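Local structure of S.cerevisiae chromosome XVI reading frame ORF YPL253c (Saccharomyces cerevisiae, 2O0A) at residues L15-I20 with Y80-D85; K74-E79 with G105-S110; E235-S240 with S264-N269. The protein recruits the minus end-directed motor Kar3 to microtubules and modulates its microtubule interactions through a motor homology domain that lacks a nucleotide-binding site. One frame throughout, in Å; residues are numbered along the deposited sequence.

Interaction 1 (L15-I20 with Y80-D85); sequences LENSII and YSVYHD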
ATOM      1  N   LEU A  15     -12.608  14.684  -5.351  1.00 18.90           N
ATOM      2  CA  LEU A  15     -12.472  15.088  -6.756  1.00 19.94           C
ATOM      3  C   LEU A  15     -11.243  14.450  -7.417  1.00 19.65           C
ATOM      4  O   LEU A  15     -11.298  14.014  -8.574  1.00 19.87           O
ATOM      5  CB  LEU A  15     -12.421  16.622  -6.889  1.00 20.50           C
ATOM      6  CG  LEU A  15     -13.687  17.470  -6.690  1.00 24.54           C
ATOM      7  CD1 LEU A  15     -13.335  18.950  -6.817  1.00 26.22           C
ATOM      8  CD2 LEU A  15     -14.762  17.118  -7.709  1.00 26.48           C
ATOM      9  N   GLU A  16     -10.141  14.362  -6.672  1.00 19.22           N
ATOM     10  CA  GLU A  16      -8.921  13.758  -7.204  1.00 18.60           C
ATOM     11  C   GLU A  16      -9.150  12.308  -7.550  1.00 18.63           C
ATOM     12  O   GLU A  16      -8.718  11.829  -8.599  1.00 19.23           O
ATOM     13  CB  GLU A  16      -7.808  13.836  -6.177  1.00 18.77           C
ATOM     14  CG  GLU A  16      -7.275  15.218  -5.948  1.00 19.26           C
ATOM     15  CD  GLU A  16      -6.430  15.305  -4.696  1.00 21.22           C
ATOM     16  OE1 GLU A  16      -5.507  14.449  -4.513  1.00 20.41           O
ATOM     17  OE2 GLU A  16      -6.693  16.232  -3.898  1.00 21.89           O
ATOM     18  N   ASN A  17      -9.821  11.596  -6.652  1.00 18.09           N
ATOM     19  CA  ASN A  17     -10.107  10.184  -6.886  1.00 18.01           C
ATOM     20  C   ASN A  17     -10.992   9.973  -8.115  1.00 18.33           C
ATOM     21  O   ASN A  17     -10.800   9.016  -8.864  1.00 18.17           O
ATOM     22  CB  ASN A  17     -10.754   9.563  -5.654  1.00 18.26           C
ATOM     23  CG  ASN A  17     -10.879   8.072  -5.779  1.00 18.87           C
ATOM     24  OD1 ASN A  17      -9.876   7.358  -5.757  1.00 17.12           O
ATOM     25  ND2 ASN A  17     -12.106   7.588  -5.962  1.00 19.41           N
ATOM     26  N   SER A  18     -11.945  10.881  -8.321  1.00 18.76           N
ATOM     27  CA  SER A  18     -12.840  10.786  -9.469  1.00 19.60           C
ATOM     28  C   SER A  18     -12.064  10.988 -10.769  1.00 19.35           C
ATOM     29  O   SER A  18     -12.291  10.273 -11.737  1.00 19.78           O
ATOM     30  CB  SER A  18     -13.965  11.810  -9.346  1.00 19.43           C
ATOM     31  OG  SER A  18     -14.851  11.708 -10.452  0.50 20.99           O
ATOM     32  N   ILE A  19     -11.131  11.937 -10.771  1.00 19.75           N
ATOM     33  CA  ILE A  19     -10.314  12.216 -11.959  1.00 19.74           C
ATOM     34  C   ILE A  19      -9.459  10.996 -12.289  1.00 19.54           C
ATOM     35  O   ILE A  19      -9.342  10.602 -13.434  1.00 19.86           O
ATOM     36  CB  ILE A  19      -9.464  13.497 -11.784  1.00 20.66           C
ATOM     37  CG1 ILE A  19     -10.397  14.709 -11.672  1.00 20.75           C
ATOM     38  CG2 ILE A  19      -8.453  13.660 -12.943  1.00 21.83           C
ATOM     39  CD1 ILE A  19      -9.753  15.985 -11.217  1.00 23.63           C
ATOM     40  N   ILE A  20      -8.893  10.381 -11.255  1.00 18.93           N
ATOM     41  CA  ILE A  20      -8.057   9.209 -11.435  1.00 18.83           C
ATOM     42  C   ILE A  20      -8.870   8.087 -12.085  1.00 18.83           C
ATOM     43  O   ILE A  20      -8.387   7.383 -12.982  1.00 19.76           O
ATOM     44  CB  ILE A  20      -7.469   8.795 -10.069  1.00 17.87           C
ATOM     45  CG1 ILE A  20      -6.422   9.829  -9.631  1.00 17.96           C
ATOM     46  CG2 ILE A  20      -6.827   7.423 -10.137  1.00 17.42           C
ATOM     47  CD1 ILE A  20      -6.067   9.753  -8.121  1.00 19.11           C
ATOM     48  N   TYR A  80      -5.922   8.199   2.052  1.00 12.80           N
ATOM     49  CA  TYR A  80      -6.190   6.868   1.503  1.00 12.77           C
ATOM     50  C   TYR A  80      -7.675   6.483   1.526  1.00 12.42           C
ATOM     51  O   TYR A  80      -8.115   5.679   0.694  1.00 13.56           O
ATOM     52  CB  TYR A  80      -5.370   5.863   2.324  1.00 12.59           C
ATOM     53  CG  TYR A  80      -5.523   4.426   1.926  1.00 11.61           C
ATOM     54  CD1 TYR A  80      -4.905   3.924   0.782  1.00 11.50           C
ATOM     55  CD2 TYR A  80      -6.259   3.550   2.728  1.00 11.83           C
ATOM     56  CE1 TYR A  80      -5.034   2.597   0.436  1.00 12.08           C
ATOM     57  CE2 TYR A  80      -6.382   2.220   2.381  1.00 10.64           C
ATOM     58  CZ  TYR A  80      -5.772   1.755   1.253  1.00 11.28           C
ATOM     59  OH  TYR A  80      -5.924   0.433   0.931  1.00 12.52           O
ATOM     60  N   SER A  81      -8.430   7.074   2.443  1.00 13.15           N
ATOM     61  CA  SER A  81      -9.793   6.603   2.720  1.00 13.84           C
ATOM     62  C   SER A  81     -10.772   6.724   1.547  1.00 13.96           C
ATOM     63  O   SER A  81     -11.663   5.894   1.407  1.00 14.52           O
ATOM     64  CB  SER A  81     -10.375   7.293   3.958  1.00 15.06           C
ATOM     65  OG  SER A  81     -10.596   8.654   3.693  1.00 17.01           O
ATOM     66  N   VAL A  82     -10.628   7.738   0.698  1.00 13.98           N
ATOM     67  CA  VAL A  82     -11.526   7.848  -0.460  1.00 14.19           C
ATOM     68  C   VAL A  82     -11.387   6.649  -1.423  1.00 14.22           C
ATOM     69  O   VAL A  82     -12.385   6.053  -1.860  1.00 14.25           O
ATOM     70  CB  VAL A  82     -11.331   9.192  -1.203  1.00 14.38           C
ATOM     71  CG1 VAL A  82     -12.201   9.240  -2.439  1.00 14.84           C
ATOM     72  CG2 VAL A  82     -11.631  10.374  -0.269  1.00 15.05           C
ATOM     73  N   TYR A  83     -10.144   6.284  -1.734  1.00 12.88           N
ATOM     74  CA  TYR A  83      -9.865   5.091  -2.526  1.00 12.71           C
ATOM     75  C   TYR A  83     -10.400   3.822  -1.844  1.00 11.97           C
ATOM     76  O   TYR A  83     -11.073   2.993  -2.469  1.00 13.62           O
ATOM     77  CB  TYR A  83      -8.356   4.998  -2.718  1.00 13.68           C
ATOM     78  CG  TYR A  83      -7.826   3.662  -3.171  1.00 12.76           C
ATOM     79  CD1 TYR A  83      -7.949   3.260  -4.497  1.00 13.36           C
ATOM     80  CD2 TYR A  83      -7.192   2.788  -2.271  1.00 10.76           C
ATOM     81  CE1 TYR A  83      -7.451   2.045  -4.934  1.00 11.76           C
ATOM     82  CE2 TYR A  83      -6.676   1.565  -2.693  1.00 11.76           C
ATOM     83  CZ  TYR A  83      -6.805   1.194  -4.028  1.00 10.91           C
ATOM     84  OH  TYR A  83      -6.305   0.016  -4.497  1.00 12.87           O
ATOM     85  N   HIS A  84     -10.070   3.664  -0.563  1.00 12.31           N
ATOM     86  CA  HIS A  84     -10.500   2.507   0.199  1.00 12.21           C
ATOM     87  C   HIS A  84     -12.017   2.370   0.202  1.00 12.80           C
ATOM     88  O   HIS A  84     -12.537   1.299  -0.093  1.00 13.90           O
ATOM     89  CB  HIS A  84      -9.962   2.627   1.627  1.00 11.83           C
ATOM     90  CG  HIS A  84     -10.560   1.647   2.584  1.00 13.09           C
ATOM     91  ND1 HIS A  84     -10.101   0.359   2.721  1.00 13.52           N
ATOM     92  CD2 HIS A  84     -11.598   1.774   3.446  1.00 14.93           C
ATOM     93  CE1 HIS A  84     -10.826  -0.270   3.633  1.00 14.48           C
ATOM     94  NE2 HIS A  84     -11.735   0.571   4.093  1.00 15.41           N
ATOM     95  N   ASP A  85     -12.702   3.466   0.498  1.00 14.06           N
ATOM     96  CA  ASP A  85     -14.162   3.456   0.575  1.00 14.21           C
ATOM     97  C   ASP A  85     -14.763   3.115  -0.778  1.00 15.05           C
ATOM     98  O   ASP A  85     -15.707   2.329  -0.855  1.00 16.01           O
ATOM     99  CB  ASP A  85     -14.700   4.801   1.065  1.00 14.42           C
ATOM    100  CG  ASP A  85     -14.440   5.050   2.543  1.00 16.42           C
ATOM    101  OD1 ASP A  85     -14.054   4.108   3.275  1.00 17.68           O
ATOM    102  OD2 ASP A  85     -14.653   6.201   2.974  1.00 19.51           O
TER
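Between segments 15-20 and 80-85 the nearest CA atoms are those of N17 and Y83, 6.7 Å apart. The second helix is kinked here: the backbone N atoms of V82 and Y83 make no bond to the preceding turn, and the regular pattern resumes with H84 N to Y80 O. N17 carries the contact from its side. V82 CG1 packs against N17 CB at 3.5 Å and against N17 CG at 3.8 Å, the two side chains sliding past each other in opposite directions. With CG anti to the backbone N (chi1 -172°), the N17 amide reaches over the backbone of Y83, where OD1 lies 3.9 Å from Y83 CA. That oxygen has its hydrogen bond with R27 NH2, while the Y83 ring leads away to F265 and its OH bonds N95 O. A leucine in place of N17 would probably leave R27 NH2 without this acceptor at a buried site. No hydrogen bond joins the two segments, and the small buried area, 113 Å², indicates local packing. Helix 4-23 leads directly into strand 27-32, an arrangement consistent with the neck helix of a kinesin-14 docking on the motor-domain fold.

Interaction 2 (K74-E79 with G105-S110); sequences KFFTQE and GSLRES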
ATOM      1  N   LYS A  74      -3.210   9.837   9.959  1.00 15.11           N
ATOM      2  CA  LYS A  74      -3.835  10.824   9.067  1.00 14.57           C
ATOM      3  C   LYS A  74      -3.707  10.435   7.592  1.00 14.33           C
ATOM      4  O   LYS A  74      -4.609  10.692   6.780  1.00 13.61           O
ATOM      5  CB  LYS A  74      -3.233  12.215   9.310  1.00 15.36           C
ATOM      6  CG  LYS A  74      -3.963  13.310   8.562  1.00 18.23           C
ATOM      7  CD  LYS A  74      -3.540  14.694   9.033  1.00 22.44           C
ATOM      8  CE  LYS A  74      -4.148  15.005  10.390  1.00 23.96           C
ATOM      9  NZ  LYS A  74      -5.637  15.080  10.349  0.10 23.41           N
ATOM     10  N   PHE A  75      -2.599   9.782   7.244  1.00 12.99           N
ATOM     11  CA  PHE A  75      -2.469   9.253   5.879  1.00 12.99           C
ATOM     12  C   PHE A  75      -3.692   8.396   5.549  1.00 12.73           C
ATOM     13  O   PHE A  75      -4.308   8.554   4.507  1.00 12.35           O
ATOM     14  CB  PHE A  75      -1.188   8.428   5.654  1.00 13.52           C
ATOM     15  CG  PHE A  75      -1.210   7.696   4.345  1.00 12.01           C
ATOM     16  CD1 PHE A  75      -0.919   8.365   3.162  1.00 14.70           C
ATOM     17  CD2 PHE A  75      -1.585   6.355   4.283  1.00 12.64           C
ATOM     18  CE1 PHE A  75      -0.986   7.704   1.935  1.00 13.30           C
ATOM     19  CE2 PHE A  75      -1.657   5.687   3.064  1.00 13.54           C
ATOM     20  CZ  PHE A  75      -1.353   6.374   1.887  1.00 13.65           C
ATOM     21  N   PHE A  76      -4.036   7.484   6.441  1.00 13.10           N
ATOM     22  CA  PHE A  76      -5.148   6.604   6.140  1.00 13.01           C
ATOM     23  C   PHE A  76      -6.491   7.312   6.126  1.00 13.87           C
ATOM     24  O   PHE A  76      -7.267   7.128   5.189  1.00 13.60           O
ATOM     25  CB  PHE A  76      -5.107   5.391   7.074  1.00 13.48           C
ATOM     26  CG  PHE A  76      -4.017   4.444   6.704  1.00 11.75           C
ATOM     27  CD1 PHE A  76      -4.072   3.766   5.494  1.00 12.56           C
ATOM     28  CD2 PHE A  76      -2.881   4.316   7.492  1.00 12.07           C
ATOM     29  CE1 PHE A  76      -3.039   2.934   5.089  1.00 13.44           C
ATOM     30  CE2 PHE A  76      -1.847   3.473   7.090  1.00 12.87           C
ATOM     31  CZ  PHE A  76      -1.933   2.784   5.886  1.00 14.28           C
ATOM     32  N   THR A  77      -6.753   8.145   7.128  1.00 14.44           N
ATOM     33  CA  THR A  77      -8.061   8.825   7.196  1.00 16.48           C
ATOM     34  C   THR A  77      -8.260   9.915   6.136  1.00 16.94           C
ATOM     35  O   THR A  77      -9.376  10.111   5.639  1.00 18.17           O
ATOM     36  CB  THR A  77      -8.329   9.410   8.603  1.00 17.31           C
ATOM     37  OG1 THR A  77      -7.310  10.354   8.945  1.00 20.16           O
ATOM     38  CG2 THR A  77      -8.311   8.319   9.637  1.00 17.29           C
ATOM     39  N   GLN A  78      -7.185  10.621   5.796  1.00 16.63           N
ATOM     40  CA  GLN A  78      -7.250  11.784   4.905  1.00 17.33           C
ATOM     41  C   GLN A  78      -6.887  11.455   3.461  1.00 16.56           C
ATOM     42  O   GLN A  78      -7.536  11.919   2.521  1.00 17.19           O
ATOM     43  CB  GLN A  78      -6.326  12.875   5.464  1.00 17.44           C
ATOM     44  CG  GLN A  78      -6.122  14.124   4.622  1.00 20.51           C
ATOM     45  CD  GLN A  78      -5.226  15.110   5.353  0.70 19.39           C
ATOM     46  OE1 GLN A  78      -5.580  15.608   6.431  1.00 24.89           O
ATOM     47  NE2 GLN A  78      -4.061  15.377   4.792  1.00 20.07           N
ATOM     48  N   GLU A  79      -5.828  10.682   3.285  1.00 14.78           N
ATOM     49  CA  GLU A  79      -5.246  10.530   1.958  1.00 14.34           C
ATOM     50  C   GLU A  79      -5.666   9.250   1.263  1.00 13.93           C
ATOM     51  O   GLU A  79      -5.759   9.223   0.037  1.00 14.81           O
ATOM     52  CB  GLU A  79      -3.714  10.572   2.032  1.00 14.32           C
ATOM     53  CG  GLU A  79      -3.128  11.899   2.590  1.00 14.83           C
ATOM     54  CD  GLU A  79      -3.460  13.110   1.719  1.00 17.74           C
ATOM     55  OE1 GLU A  79      -3.755  12.935   0.515  1.00 15.82           O
ATOM     56  OE2 GLU A  79      -3.404  14.240   2.262  1.00 17.55           O
ATOM     57  N   GLY A 105       7.094  -0.672  10.247  1.00 16.28           N
ATOM     58  CA  GLY A 105       6.020  -1.289  11.033  1.00 16.11           C
ATOM     59  C   GLY A 105       4.916  -0.337  11.457  1.00 15.98           C
ATOM     60  O   GLY A 105       3.755  -0.743  11.595  1.00 16.18           O
ATOM     61  N   SER A 106       5.253   0.935  11.670  1.00 16.81           N
ATOM     62  CA  SER A 106       4.256   1.905  12.102  1.00 16.88           C
ATOM     63  C   SER A 106       3.146   2.089  11.061  1.00 15.87           C
ATOM     64  O   SER A 106       1.983   2.328  11.412  1.00 15.32           O
ATOM     65  CB  SER A 106       4.908   3.257  12.434  1.00 18.08           C
ATOM     66  OG  SER A 106       5.483   3.810  11.273  1.00 21.44           O
ATOM     67  N   LEU A 107       3.504   1.979   9.780  1.00 14.11           N
ATOM     68  CA  LEU A 107       2.510   2.101   8.705  1.00 13.16           C
ATOM     69  C   LEU A 107       1.536   0.931   8.747  1.00 12.51           C
ATOM     70  O   LEU A 107       0.312   1.108   8.609  1.00 11.23           O
ATOM     71  CB  LEU A 107       3.183   2.194   7.331  1.00 14.28           C
ATOM     72  CG  LEU A 107       2.223   2.551   6.195  1.00 14.39           C
ATOM     73  CD1 LEU A 107       1.769   4.045   6.271  1.00 15.56           C
ATOM     74  CD2 LEU A 107       2.859   2.253   4.847  1.00 17.48           C
ATOM     75  N   ARG A 108       2.088  -0.263   8.950  1.00 11.75           N
ATOM     76  CA  ARG A 108       1.305  -1.477   9.102  1.00 12.42           C
ATOM     77  C   ARG A 108       0.324  -1.378  10.278  1.00 13.13           C
ATOM     78  O   ARG A 108      -0.864  -1.673  10.135  1.00 12.45           O
ATOM     79  CB  ARG A 108       2.244  -2.680   9.255  1.00 13.05           C
ATOM     80  CG  ARG A 108       1.513  -4.015   9.243  1.00 15.10           C
ATOM     81  CD  ARG A 108       2.429  -5.135   9.708  1.00 18.86           C
ATOM     82  NE  ARG A 108       3.686  -5.086   8.989  1.00 20.41           N
ATOM     83  CZ  ARG A 108       4.909  -5.087   9.523  1.00 22.07           C
ATOM     84  NH1 ARG A 108       5.137  -5.223  10.829  1.00 22.98           N
ATOM     85  NH2 ARG A 108       5.942  -5.006   8.710  1.00 23.67           N
ATOM     86  N   GLU A 109       0.838  -0.912  11.419  1.00 13.49           N
ATOM     87  CA  GLU A 109       0.056  -0.686  12.628  1.00 15.13           C
ATOM     88  C   GLU A 109      -1.098   0.281  12.345  1.00 13.75           C
ATOM     89  O   GLU A 109      -2.257   0.009  12.665  1.00 13.99           O
ATOM     90  CB  GLU A 109       0.995  -0.080  13.671  1.00 15.33           C
ATOM     91  CG  GLU A 109       0.411   0.208  15.030  1.00 19.45           C
ATOM     92  CD  GLU A 109       1.471   0.721  15.997  1.00 20.45           C
ATOM     93  OE1 GLU A 109       2.125   1.747  15.701  0.70 25.56           O
ATOM     94  OE2 GLU A 109       1.654   0.087  17.055  0.70 26.73           O
ATOM     95  N   SER A 110      -0.764   1.404  11.714  1.00 13.25           N
ATOM     96  CA  SER A 110      -1.751   2.430  11.394  1.00 13.23           C
ATOM     97  C   SER A 110      -2.821   1.920  10.443  1.00 12.49           C
ATOM     98  O   SER A 110      -3.995   2.259  10.589  1.00 11.71           O
ATOM     99  CB  SER A 110      -1.069   3.676  10.827  1.00 13.85           C
ATOM    100  OG  SER A 110      -0.317   4.291  11.873  1.00 16.89           O
TER
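F76 meets L107 and S110 where helix 72-89 packs on helix 105-116, the helix that directly follows strand 94-99 and its succeeding loop. In ATP-hydrolysing kinesins a strand, loop and helix form the P-loop unit; strand 94-99, the loop and helix 105-116 probably correspond to that unit, in a domain that has no nucleotide-binding site. The CA atoms of F76 and S110, 7.5 Å apart, are the nearest pair between the segments. F76 CG lies anti to its carbonyl carbon (chi1 -74°), which directs the ring at the other helix. The approach is oblique: F76 CE2 is 3.5 Å from the backbone oxygen L107 O and 3.8 Å from L107 CD1, the two side chains crossing at about a right angle. About one turn further along helix 105-116, S110 CB sits 3.8 Å from both F76 CE2 and F76 CD2. The ring thus meets the L107 CD1 methyl, the S110 methylene and backbone atoms, among them a carbonyl oxygen, with no hydrogen bond across the segments, and all three residues are buried. The hydroxyl of S110 takes no part in gripping the ring; it bonds D73 OD1, a polar link between the same two helices. One face of the F76 ring is covered from within its own helix, F75 CD2 standing 3.6 Å above its centre, and Y80 adds an edge-to-face ring pair one turn on. The helix widens to a pi-type turn at 75-79. F75 reaches strand 63-66 at I65 and strand 265-270 at F265 and L267; L107 likewise rests on L267, so both helices lie on one face of the central sheet, while E72 touches L107 and S110 from the start of helix 72-89.

Interaction 3 (E235-S240 with S264-N269); sequences EQFDKS and SFFLLN. With EDO (1,2-ethanediol), chain B.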
ATOM      1  N   GLU A 235      13.835  -3.751  -5.898  1.00 23.75           N
ATOM      2  CA  GLU A 235      14.509  -4.048  -7.151  1.00 24.76           C
ATOM      3  C   GLU A 235      14.021  -5.346  -7.765  1.00 24.69           C
ATOM      4  O   GLU A 235      13.906  -5.451  -8.990  1.00 24.83           O
ATOM      5  CB  GLU A 235      16.014  -4.106  -6.936  1.00 25.01           C
ATOM      6  CG  GLU A 235      16.637  -2.752  -6.696  1.00 27.81           C
ATOM      7  CD  GLU A 235      18.114  -2.850  -6.381  1.00 31.36           C
ATOM      8  OE1 GLU A 235      18.570  -3.934  -5.946  1.00 34.16           O
ATOM      9  OE2 GLU A 235      18.809  -1.829  -6.552  1.00 32.84           O
ATOM     10  N   GLN A 236      13.710  -6.315  -6.905  1.00 25.33           N
ATOM     11  CA  GLN A 236      13.105  -7.570  -7.342  1.00 25.27           C
ATOM     12  C   GLN A 236      11.745  -7.300  -7.988  1.00 25.12           C
ATOM     13  O   GLN A 236      11.445  -7.824  -9.058  1.00 25.42           O
ATOM     14  CB  GLN A 236      13.004  -8.564  -6.182  1.00 26.02           C
ATOM     15  CG  GLN A 236      12.956 -10.022  -6.615  0.10 25.44           C
ATOM     16  CD  GLN A 236      13.215 -10.989  -5.472  0.10 25.48           C
ATOM     17  OE1 GLN A 236      12.511 -11.987  -5.322  0.10 25.81           O
ATOM     18  NE2 GLN A 236      14.230 -10.701  -4.663  0.10 25.59           N
ATOM     19  N   PHE A 237      10.942  -6.438  -7.361  1.00 24.25           N
ATOM     20  CA  PHE A 237       9.700  -5.970  -7.967  1.00 24.03           C
ATOM     21  C   PHE A 237       9.967  -5.349  -9.337  1.00 24.06           C
ATOM     22  O   PHE A 237       9.319  -5.683 -10.327  1.00 24.02           O
ATOM     23  CB  PHE A 237       9.004  -4.977  -7.022  1.00 23.09           C
ATOM     24  CG  PHE A 237       8.056  -4.019  -7.697  1.00 22.77           C
ATOM     25  CD1 PHE A 237       6.890  -4.467  -8.316  1.00 23.73           C
ATOM     26  CD2 PHE A 237       8.315  -2.649  -7.682  1.00 21.92           C
ATOM     27  CE1 PHE A 237       6.007  -3.560  -8.918  1.00 23.37           C
ATOM     28  CE2 PHE A 237       7.449  -1.746  -8.277  1.00 22.51           C
ATOM     29  CZ  PHE A 237       6.288  -2.197  -8.897  1.00 22.46           C
ATOM     30  N   ASP A 238      10.943  -4.449  -9.395  1.00 24.73           N
ATOM     31  CA  ASP A 238      11.242  -3.757 -10.642  1.00 25.17           C
ATOM     32  C   ASP A 238      11.665  -4.727 -11.746  1.00 25.66           C
ATOM     33  O   ASP A 238      11.177  -4.634 -12.870  1.00 25.14           O
ATOM     34  CB  ASP A 238      12.344  -2.723 -10.421  1.00 24.67           C
ATOM     35  CG  ASP A 238      12.638  -1.922 -11.669  1.00 25.38           C
ATOM     36  OD1 ASP A 238      11.802  -1.076 -12.026  1.00 25.19           O
ATOM     37  OD2 ASP A 238      13.703  -2.144 -12.299  1.00 25.98           O
ATOM     38  N   LYS A 239      12.583  -5.629 -11.403  1.00 27.21           N
ATOM     39  CA  LYS A 239      13.088  -6.648 -12.332  1.00 28.64           C
ATOM     40  C   LYS A 239      11.987  -7.585 -12.776  1.00 29.18           C
ATOM     41  O   LYS A 239      11.809  -7.817 -13.974  1.00 29.74           O
ATOM     42  CB  LYS A 239      14.207  -7.463 -11.686  1.00 28.95           C
ATOM     43  CG  LYS A 239      15.605  -7.114 -12.153  0.10 29.47           C
ATOM     44  CD  LYS A 239      16.634  -8.051 -11.547  0.10 30.61           C
ATOM     45  CE  LYS A 239      16.814  -7.797 -10.059  1.00 32.06           C
ATOM     46  NZ  LYS A 239      17.961  -8.566  -9.500  0.10 31.85           N
ATOM     47  N   SER A 240      11.244  -8.111 -11.804  1.00 29.55           N
ATOM     48  CA  SER A 240      10.218  -9.120 -12.068  1.00 29.51           C
ATOM     49  C   SER A 240       8.975  -8.582 -12.773  1.00 29.53           C
ATOM     50  O   SER A 240       8.270  -9.350 -13.423  1.00 29.79           O
ATOM     51  CB  SER A 240       9.815  -9.832 -10.773  0.50 29.45           C
ATOM     52  OG  SER A 240       8.873  -9.069 -10.040  0.50 28.83           O
ATOM     53  N   SER A 264      -5.235  -1.119  -7.786  1.00 15.34           N
ATOM     54  CA  SER A 264      -3.937  -0.858  -7.136  1.00 14.13           C
ATOM     55  C   SER A 264      -3.736   0.565  -6.627  1.00 13.73           C
ATOM     56  O   SER A 264      -4.260   1.547  -7.159  1.00 14.34           O
ATOM     57  CB  SER A 264      -2.763  -1.190  -8.080  1.00 13.56           C
ATOM     58  OG  SER A 264      -2.753  -2.548  -8.481  1.00 15.30           O
ATOM     59  N   PHE A 265      -2.921   0.663  -5.584  1.00 12.62           N
ATOM     60  CA  PHE A 265      -2.505   1.950  -5.048  1.00 11.71           C
ATOM     61  C   PHE A 265      -1.048   1.778  -4.655  1.00 11.87           C
ATOM     62  O   PHE A 265      -0.747   1.069  -3.686  1.00 11.94           O
ATOM     63  CB  PHE A 265      -3.368   2.258  -3.811  1.00 11.89           C
ATOM     64  CG  PHE A 265      -3.186   3.642  -3.208  1.00 12.52           C
ATOM     65  CD1 PHE A 265      -4.280   4.514  -3.131  1.00 10.84           C
ATOM     66  CD2 PHE A 265      -1.968   4.042  -2.621  1.00 10.74           C
ATOM     67  CE1 PHE A 265      -4.172   5.776  -2.521  1.00 12.72           C
ATOM     68  CE2 PHE A 265      -1.850   5.311  -2.026  1.00 12.54           C
ATOM     69  CZ  PHE A 265      -2.959   6.175  -1.971  1.00 10.91           C
ATOM     70  N   PHE A 266      -0.134   2.414  -5.394  1.00 12.09           N
ATOM     71  CA  PHE A 266       1.286   2.341  -5.034  1.00 13.15           C
ATOM     72  C   PHE A 266       1.640   3.496  -4.121  1.00 12.44           C
ATOM     73  O   PHE A 266       1.293   4.645  -4.392  1.00 13.08           O
ATOM     74  CB  PHE A 266       2.163   2.370  -6.292  1.00 13.17           C
ATOM     75  CG  PHE A 266       2.138   1.085  -7.075  1.00 13.44           C
ATOM     76  CD1 PHE A 266       3.123   0.117  -6.874  1.00 14.63           C
ATOM     77  CD2 PHE A 266       1.111   0.823  -7.994  1.00 15.02           C
ATOM     78  CE1 PHE A 266       3.097  -1.084  -7.610  1.00 15.09           C
ATOM     79  CE2 PHE A 266       1.089  -0.383  -8.723  1.00 15.60           C
ATOM     80  CZ  PHE A 266       2.078  -1.323  -8.529  1.00 15.71           C
ATOM     81  N   LEU A 267       2.353   3.177  -3.046  1.00 12.10           N
ATOM     82  CA  LEU A 267       2.784   4.150  -2.066  1.00 12.14           C
ATOM     83  C   LEU A 267       4.309   4.081  -1.969  1.00 12.38           C
ATOM     84  O   LEU A 267       4.864   3.034  -1.630  1.00 13.08           O
ATOM     85  CB  LEU A 267       2.144   3.855  -0.698  1.00 11.19           C
ATOM     86  CG  LEU A 267       2.508   4.859   0.396  1.00 11.74           C
ATOM     87  CD1 LEU A 267       2.025   6.278   0.064  1.00 14.18           C
ATOM     88  CD2 LEU A 267       1.964   4.404   1.772  1.00 13.32           C
ATOM     89  N   LEU A 268       4.975   5.180  -2.311  1.00 13.28           N
ATOM     90  CA  LEU A 268       6.437   5.213  -2.263  1.00 13.81           C
ATOM     91  C   LEU A 268       6.868   6.046  -1.078  1.00 13.77           C
ATOM     92  O   LEU A 268       6.610   7.240  -1.021  1.00 14.50           O
ATOM     93  CB  LEU A 268       7.027   5.729  -3.583  1.00 14.64           C
ATOM     94  CG  LEU A 268       7.143   4.597  -4.624  1.00 18.53           C
ATOM     95  CD1 LEU A 268       5.783   4.065  -5.077  1.00 20.83           C
ATOM     96  CD2 LEU A 268       7.915   5.064  -5.829  1.00 20.75           C
ATOM     97  N   ASN A 269       7.495   5.391  -0.111  1.00 14.71           N
ATOM     98  CA  ASN A 269       7.909   6.062   1.120  1.00 14.79           C
ATOM     99  C   ASN A 269       9.341   6.533   0.973  1.00 15.55           C
ATOM    100  O   ASN A 269      10.267   5.716   0.964  1.00 16.26           O
ATOM    101  CB  ASN A 269       7.755   5.130   2.328  1.00 14.21           C
ATOM    102  CG  ASN A 269       6.314   4.733   2.562  1.00 14.81           C
ATOM    103  OD1 ASN A 269       5.525   5.500   3.131  1.00 16.63           O
ATOM    104  ND2 ASN A 269       5.952   3.519   2.125  1.00 14.82           N
TER
HETATM  105  C1  EDO B 700       6.906   8.115   4.934  1.00 30.74           C
HETATM  106  O1  EDO B 700       6.425   6.941   5.586  1.00 33.11           O
HETATM  107  C2  EDO B 700       8.438   8.080   4.921  1.00 30.91           C
HETATM  108  O2  EDO B 700       8.894   7.232   5.993  1.00 27.06           O
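F237 on helix 231-243 and F266 on strand 265-270 have CA atoms 12.2 Å apart, a wide backbone separation spanned by two aromatic side chains coming from opposite directions. Their extremities meet with F237 CZ 3.6 Å from F266 CE1; F237 CE1 follows at 4.0 Å from the same F266 CE1. The ring centroids are 5.9 Å apart and the planes 31° from one another, an oblique pair that is neither a stack nor an edge-to-face contact. F237 has CG anti to the backbone N (chi1 156°), whereas F266 has CG anti to its carbonyl carbon (chi1 -74°), and these settings aim the rings at each other. Helix 250-261 adds L255 beside F237 and I259 beside F266. Farther along the strand, N269 OD1 accepts a hydrogen bond of 3.0 Å from O1 of 1,2-ethanediol, probably a crystallisation component, while N269 ND2 donates to L99 O. Strands 221-228 and 265-270 both run parallel to strand 94-99, which lies between them, and helices 231-243 and 250-261 connect them. F237 and F266 thus pack helix against sheet within a parallel crossover, as in the kinesin motor-domain fold.

Interactions 1 and 2 share helix 72-89, with centres 16 Å apart, and their segments alternate along the chain; interaction 3 comes after both, its centre 20 Å from that of interaction 1 and 18 Å from that of interaction 2. Strand 265-270 connects the three: F265 and L267 face the helices of interactions 1 and 2, whereas the intervening F266 faces helix 231-243, so helices pack on both faces of the central sheet. Interactions 2 and 3 lie on opposite sides of the chain's centre. Within helix 72-89, Y80 N probably bonds F75 O at 3.0 Å, joining the first two contacts directly. Together they are consistent with a kinesin-like core in a domain that lacks a nucleotide-binding site.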